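Local atomic coordinates of HRDC domain-containing protein (Bifidobacterium adolescentis ATCC 15703, PDB entry 3CYM), a protein that is of unknown function but probably binds nucleic acid and trims it as a 3'-5' exonuclease of the ribonuclease D type. Residues A[149-154]-A[163-168]; A[238-243]-A[317-322]. All coordinates share one frame; numbering follows the deposited sequence.

Interaction 1. Residues A[149-154]-A[163-168]; sequences KEHSAA and RDWRNY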
loop_
_atom_site.group_PDB
_atom_site.type_symbol
_atom_site.label_atom_id
_atom_site.label_comp_id
_atom_site.label_asym_id
_atom_site.label_seq_id
_atom_site.Cartn_x
_atom_site.Cartn_y
_atom_site.Cartn_z
ATOM N N LYS A 149 -12.909 -11.015 -8.898
ATOM C CA LYS A 149 -11.943 -9.914 -8.978
ATOM C C LYS A 149 -10.919 -10.130 -10.100
ATOM O O LYS A 149 -9.774 -10.526 -9.857
ATOM C CB LYS A 149 -11.281 -9.700 -7.614
ATOM C CG LYS A 149 -12.271 -9.314 -6.505
ATOM C CD LYS A 149 -12.427 -7.805 -6.377
ATOM C CE LYS A 149 -11.343 -7.218 -5.474
ATOM N NZ LYS A 149 -10.993 -5.814 -5.833
ATOM N N GLU A 150 -11.351 -9.837 -11.327
ATOM C CA GLU A 150 -10.663 -10.276 -12.550
ATOM C C GLU A 150 -9.619 -9.313 -13.134
ATOM O O GLU A 150 -8.700 -9.755 -13.828
ATOM C CB GLU A 150 -11.688 -10.652 -13.635
ATOM C CG GLU A 150 -12.485 -11.926 -13.336
ATOM C CD GLU A 150 -13.429 -12.335 -14.466
ATOM O OE1 GLU A 150 -13.643 -13.554 -14.645
ATOM O OE2 GLU A 150 -13.958 -11.450 -15.171
ATOM N N HIS A 151 -9.757 -8.017 -12.860
ATOM C CA HIS A 151 -8.904 -7.000 -13.489
ATOM C C HIS A 151 -8.072 -6.204 -12.480
ATOM O O HIS A 151 -7.816 -5.008 -12.669
ATOM C CB HIS A 151 -9.747 -6.085 -14.389
ATOM C CG HIS A 151 -10.544 -6.834 -15.411
ATOM N ND1 HIS A 151 -9.988 -7.329 -16.573
ATOM C CD2 HIS A 151 -11.845 -7.210 -15.429
ATOM C CE1 HIS A 151 -10.916 -7.961 -17.270
ATOM N NE2 HIS A 151 -12.052 -7.904 -16.598
ATOM N N SER A 152 -7.626 -6.907 -11.438
ATOM C CA SER A 152 -6.860 -6.309 -10.340
ATOM C C SER A 152 -5.479 -5.821 -10.768
ATOM O O SER A 152 -5.034 -4.757 -10.335
ATOM C CB SER A 152 -6.736 -7.295 -9.168
ATOM O OG SER A 152 -5.890 -8.389 -9.485
ATOM N N ALA A 153 -4.808 -6.598 -11.623
ATOM C CA ALA A 153 -3.440 -6.286 -12.050
ATOM C C ALA A 153 -3.370 -5.624 -13.433
ATOM O O ALA A 153 -2.378 -5.760 -14.152
ATOM C CB ALA A 153 -2.553 -7.544 -11.984
ATOM N N ALA A 154 -4.430 -4.899 -13.782
ATOM C CA ALA A 154 -4.540 -4.188 -15.052
ATOM C C ALA A 154 -3.650 -2.944 -15.104
ATOM O O ALA A 154 -3.292 -2.363 -14.073
ATOM C CB ALA A 154 -5.997 -3.801 -15.306
ATOM N N ARG A 163 -14.863 -1.965 -21.197
ATOM C CA ARG A 163 -16.102 -2.097 -20.442
ATOM C C ARG A 163 -15.985 -3.062 -19.255
ATOM O O ARG A 163 -16.578 -2.820 -18.212
ATOM C CB ARG A 163 -17.270 -2.490 -21.357
ATOM C CG ARG A 163 -18.650 -2.274 -20.720
ATOM C CD ARG A 163 -19.796 -2.589 -21.662
ATOM N NE ARG A 163 -20.944 -3.108 -20.921
ATOM C CZ ARG A 163 -22.012 -2.398 -20.564
ATOM N NH1 ARG A 163 -22.989 -2.987 -19.884
ATOM N NH2 ARG A 163 -22.116 -1.112 -20.883
ATOM N N ASP A 164 -15.219 -4.138 -19.423
ATOM C CA ASP A 164 -14.966 -5.108 -18.348
ATOM C C ASP A 164 -14.238 -4.492 -17.156
ATOM O O ASP A 164 -14.574 -4.792 -15.994
ATOM C CB ASP A 164 -14.144 -6.289 -18.865
ATOM C CG ASP A 164 -14.924 -7.185 -19.804
ATOM O OD1 ASP A 164 -16.066 -7.575 -19.465
ATOM O OD2 ASP A 164 -14.379 -7.512 -20.881
ATOM N N TRP A 165 -13.259 -3.629 -17.455
ATOM C CA TRP A 165 -12.446 -2.933 -16.449
ATOM C C TRP A 165 -13.285 -1.913 -15.689
ATOM O O TRP A 165 -13.170 -1.799 -14.461
ATOM C CB TRP A 165 -11.273 -2.205 -17.109
ATOM C CG TRP A 165 -10.208 -3.081 -17.718
ATOM C CD1 TRP A 165 -10.319 -4.394 -18.086
ATOM C CD2 TRP A 165 -8.882 -2.678 -18.076
ATOM N NE1 TRP A 165 -9.135 -4.837 -18.630
ATOM C CE2 TRP A 165 -8.237 -3.803 -18.640
ATOM C CE3 TRP A 165 -8.168 -1.474 -17.961
ATOM C CZ2 TRP A 165 -6.914 -3.760 -19.094
ATOM C CZ3 TRP A 165 -6.862 -1.432 -18.402
ATOM C CH2 TRP A 165 -6.245 -2.566 -18.972
ATOM N N ARG A 166 -14.105 -1.163 -16.434
ATOM C CA ARG A 166 -15.041 -0.205 -15.849
ATOM C C ARG A 166 -16.006 -0.927 -14.917
ATOM O O ARG A 166 -16.353 -0.415 -13.868
ATOM C CB ARG A 166 -15.816 0.543 -16.939
ATOM C CG ARG A 166 -15.042 1.689 -17.590
ATOM C CD ARG A 166 -15.949 2.588 -18.427
ATOM N NE ARG A 166 -16.238 2.028 -19.749
ATOM C CZ ARG A 166 -17.398 1.481 -20.107
ATOM N NH1 ARG A 166 -18.403 1.409 -19.247
ATOM N NH2 ARG A 166 -17.554 1.005 -21.335
ATOM N N ASN A 167 -16.424 -2.125 -15.326
ATOM C CA ASN A 167 -17.291 -2.996 -14.528
ATOM C C ASN A 167 -16.629 -3.454 -13.222
ATOM O O ASN A 167 -17.260 -3.407 -12.151
ATOM C CB ASN A 167 -17.746 -4.199 -15.366
ATOM C CG ASN A 167 -18.747 -5.062 -14.650
ATOM O OD1 ASN A 167 -19.710 -4.568 -14.077
ATOM N ND2 ASN A 167 -18.529 -6.368 -14.684
ATOM N N TYR A 168 -15.367 -3.880 -13.319
ATOM C CA TYR A 168 -14.551 -4.223 -12.149
ATOM C C TYR A 168 -14.442 -3.054 -11.175
ATOM O O TYR A 168 -14.607 -3.230 -9.970
ATOM C CB TYR A 168 -13.142 -4.683 -12.574
ATOM C CG TYR A 168 -12.158 -4.870 -11.422
ATOM C CD1 TYR A 168 -12.001 -6.117 -10.801
ATOM C CD2 TYR A 168 -11.371 -3.806 -10.963
ATOM C CE1 TYR A 168 -11.093 -6.294 -9.744
ATOM C CE2 TYR A 168 -10.472 -3.970 -9.908
ATOM C CZ TYR A 168 -10.334 -5.215 -9.308
ATOM O OH TYR A 168 -9.440 -5.366 -8.265
#
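Lys-149 crosses Tyr-168 at about a right angle and gives a hydrogen bond from NZ to its OH, 2.9 Å long, the lysine chain being bent at chi2 and chi3. The same NZ forms a salt bridge with Asp-172, which with Asp-44 and Glu-46 binds sodium in this crystal; the ammonium thus joins the tyrosine hydroxyl to a metal ligand. These acids lie in the RNase H-like exonuclease domain. The side chain of Tyr-168 comes within about 4 Å of a sodium ion; its place four residues before Asp-172 matches the tyrosine of DEDDy exonucleases, so it is probably that residue. His-151 lays its backbone over the tyrosine ring, its carbonyl carbon above the ring centre. Its imidazole turns to the helix: CG lies anti to the carbonyl carbon (chi1 -55°), Trp-165 CD1 sits over one face, 3.3 Å from His-151 ND1, and the two ring planes are inclined at 43°. His-151 NE2 meets Asp-164 CB at 3.5 Å. Ala-154, ending a type I turn begun at His-151, points CB onto the six-membered ring of Trp-165, a CH-pi contact 3.8 Å from its centroid and 7° off the normal.

Interaction 2. Residues A[238-243]-A[317-322]; sequences RALWTR and NIIQDA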
loop_
_atom_site.group_PDB
_atom_site.type_symbol
_atom_site.label_atom_id
_atom_site.label_comp_id
_atom_site.label_asym_id
_atom_site.label_seq_id
_atom_site.Cartn_x
_atom_site.Cartn_y
_atom_site.Cartn_z
ATOM N N ARG A 238 23.914 1.932 -5.615
ATOM C CA ARG A 238 23.375 3.243 -5.267
ATOM C C ARG A 238 23.224 4.155 -6.477
ATOM O O ARG A 238 22.163 4.743 -6.676
ATOM C CB ARG A 238 24.254 3.940 -4.223
ATOM C CG ARG A 238 23.634 5.207 -3.666
ATOM C CD ARG A 238 24.458 5.804 -2.544
ATOM N NE ARG A 238 25.849 6.047 -2.931
ATOM C CZ ARG A 238 26.743 6.672 -2.166
ATOM N NH1 ARG A 238 27.986 6.840 -2.598
ATOM N NH2 ARG A 238 26.395 7.136 -0.969
ATOM N N ALA A 239 24.285 4.256 -7.280
ATOM C CA ALA A 239 24.326 5.163 -8.429
ATOM C C ALA A 239 23.346 4.742 -9.528
ATOM O O ALA A 239 22.653 5.586 -10.100
ATOM C CB ALA A 239 25.745 5.254 -8.974
ATOM N N LEU A 240 23.289 3.437 -9.801
ATOM C CA LEU A 240 22.353 2.861 -10.773
ATOM C C LEU A 240 20.888 2.979 -10.363
ATOM O O LEU A 240 20.053 3.366 -11.185
ATOM C CB LEU A 240 22.692 1.396 -11.053
ATOM C CG LEU A 240 23.884 1.107 -11.972
ATOM C CD1 LEU A 240 24.128 -0.370 -11.954
ATOM C CD2 LEU A 240 23.642 1.577 -13.402
ATOM N N TRP A 241 20.577 2.639 -9.108
ATOM C CA TRP A 241 19.231 2.802 -8.565
ATOM C C TRP A 241 18.737 4.236 -8.700
ATOM O O TRP A 241 17.575 4.461 -9.060
ATOM C CB TRP A 241 19.155 2.390 -7.088
ATOM C CG TRP A 241 17.741 2.365 -6.556
ATOM C CD1 TRP A 241 16.914 1.270 -6.478
ATOM C CD2 TRP A 241 16.979 3.478 -6.041
ATOM N NE1 TRP A 241 15.697 1.632 -5.955
ATOM C CE2 TRP A 241 15.706 2.977 -5.677
ATOM C CE3 TRP A 241 17.251 4.848 -5.850
ATOM C CZ2 TRP A 241 14.702 3.799 -5.130
ATOM C CZ3 TRP A 241 16.249 5.673 -5.317
ATOM C CH2 TRP A 241 14.992 5.138 -4.961
ATOM N N THR A 242 19.613 5.187 -8.373
ATOM C CA THR A 242 19.274 6.607 -8.358
ATOM C C THR A 242 18.939 7.119 -9.751
ATOM O O THR A 242 17.890 7.750 -9.943
ATOM C CB THR A 242 20.418 7.449 -7.750
ATOM O OG1 THR A 242 20.698 6.978 -6.428
ATOM C CG2 THR A 242 20.049 8.935 -7.691
ATOM N N ARG A 243 19.820 6.847 -10.714
ATOM C CA ARG A 243 19.587 7.289 -12.086
ATOM C C ARG A 243 18.365 6.603 -12.704
ATOM O O ARG A 243 17.569 7.256 -13.372
ATOM C CB ARG A 243 20.836 7.125 -12.949
ATOM C CG ARG A 243 20.725 7.726 -14.356
ATOM C CD ARG A 243 20.212 9.172 -14.382
ATOM N NE ARG A 243 20.187 9.694 -15.752
ATOM C CZ ARG A 243 19.448 10.714 -16.184
ATOM N NH1 ARG A 243 18.604 11.354 -15.377
ATOM N NH2 ARG A 243 19.534 11.080 -17.456
ATOM N N ASN A 317 27.851 5.355 -18.394
ATOM C CA ASN A 317 28.289 6.624 -17.792
ATOM C C ASN A 317 28.122 6.664 -16.273
ATOM O O ASN A 317 28.932 7.257 -15.566
ATOM C CB ASN A 317 27.497 7.803 -18.380
ATOM C CG ASN A 317 27.801 8.069 -19.850
ATOM O OD1 ASN A 317 28.891 7.771 -20.348
ATOM N ND2 ASN A 317 26.826 8.656 -20.550
ATOM N N ILE A 318 27.049 6.055 -15.782
ATOM C CA ILE A 318 26.760 6.022 -14.354
ATOM C C ILE A 318 27.757 5.109 -13.627
ATOM O O ILE A 318 28.242 5.465 -12.550
ATOM C CB ILE A 318 25.271 5.623 -14.095
ATOM C CG1 ILE A 318 24.314 6.709 -14.616
ATOM C CG2 ILE A 318 25.001 5.331 -12.626
ATOM C CD1 ILE A 318 24.529 8.111 -14.027
ATOM N N ILE A 319 28.078 3.965 -14.240
ATOM C CA ILE A 319 29.041 3.024 -13.664
ATOM C C ILE A 319 30.428 3.684 -13.566
ATOM O O ILE A 319 31.124 3.516 -12.551
ATOM C CB ILE A 319 29.060 1.669 -14.436
ATOM C CG1 ILE A 319 27.683 0.997 -14.375
ATOM C CG2 ILE A 319 30.113 0.711 -13.874
ATOM C CD1 ILE A 319 27.455 -0.070 -15.450
ATOM N N GLN A 320 30.796 4.456 -14.593
ATOM C CA GLN A 320 32.023 5.262 -14.604
ATOM C C GLN A 320 32.105 6.218 -13.418
ATOM O O GLN A 320 33.116 6.258 -12.725
ATOM C CB GLN A 320 32.103 6.078 -15.890
ATOM C CG GLN A 320 33.209 5.676 -16.841
ATOM C CD GLN A 320 33.737 6.865 -17.631
ATOM O OE1 GLN A 320 32.979 7.770 -17.998
ATOM N NE2 GLN A 320 35.044 6.876 -17.885
ATOM N N ASP A 321 31.031 6.980 -13.207
ATOM C CA ASP A 321 30.896 7.915 -12.084
ATOM C C ASP A 321 31.045 7.231 -10.733
ATOM O O ASP A 321 31.782 7.705 -9.869
ATOM C CB ASP A 321 29.536 8.612 -12.134
ATOM C CG ASP A 321 29.357 9.459 -13.373
ATOM O OD1 ASP A 321 30.376 9.801 -14.019
ATOM O OD2 ASP A 321 28.193 9.778 -13.705
ATOM N N ALA A 322 30.340 6.112 -10.569
ATOM C CA ALA A 322 30.395 5.319 -9.353
ATOM C C ALA A 322 31.811 4.810 -9.054
ATOM O O ALA A 322 32.241 4.802 -7.900
ATOM C CB ALA A 322 29.419 4.166 -9.456
#
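Ala-239 and Ile-318 meet at the centre of an apolar contact between helices 231-250 and 312-323, whose short segments run at 139° to each other with axes 9.2 Å apart. Among the aliphatic contacts, Ile-318 works with both branches. CG2, anti to its own backbone N, reaches Ala-239 CB at 3.7 Å and lies 4.1 Å from Leu-240 CD2. CG1 and CD1 lean instead on the methylenes of Arg-243, Ile-318 CG1 coming 3.7 Å from Arg-243 CG as the two chains cross at about a right angle. Two alanines let the backbones draw near: Ala-239 CB touches Ala-322 CB at 3.9 Å, with their CA atoms 6.1 Å apart. Leu-240 and Ile-319 both pack on Val-267, placing helix 261-270 against the pair; helix 231-250 belongs to the HRDC domain. Contact with backbone comes from Ile-318 CG2 again, 3.5 Å from Ala-239 O, a carbonyl that accepts the helical bond from Arg-243 N. As for polar groups, the guanidinium of Arg-243 leads away from the contact to a salt bridge with Glu-246, leaving its aliphatic stem on the isoleucine. With no hydrogen bond between the segments, the contact rests on van der Waals packing and burial of hydrocarbon.

After strand 8-9, the chain builds the mixed sheet of the exonuclease domain; strand 145-146 then returns to pair with 8-9, and interaction 1 follows. It closes a short loop: eight residues without helix or strand separate its segments, and the contact fastens that loop to the start of helix 163-174, near the sodium site. The chain then runs through helices 176-190 and 193-207 before helix 231-250 opens interaction 2. This one closes a far longer, largely helical excursion of 73 residues, bringing helix 312-323 back beside helix 231-250. The two contacts follow in series, neither nested nor crossed. Their centres are 38 Å apart and their nearest atoms about 21 Å, each tying up a separate part of the fold.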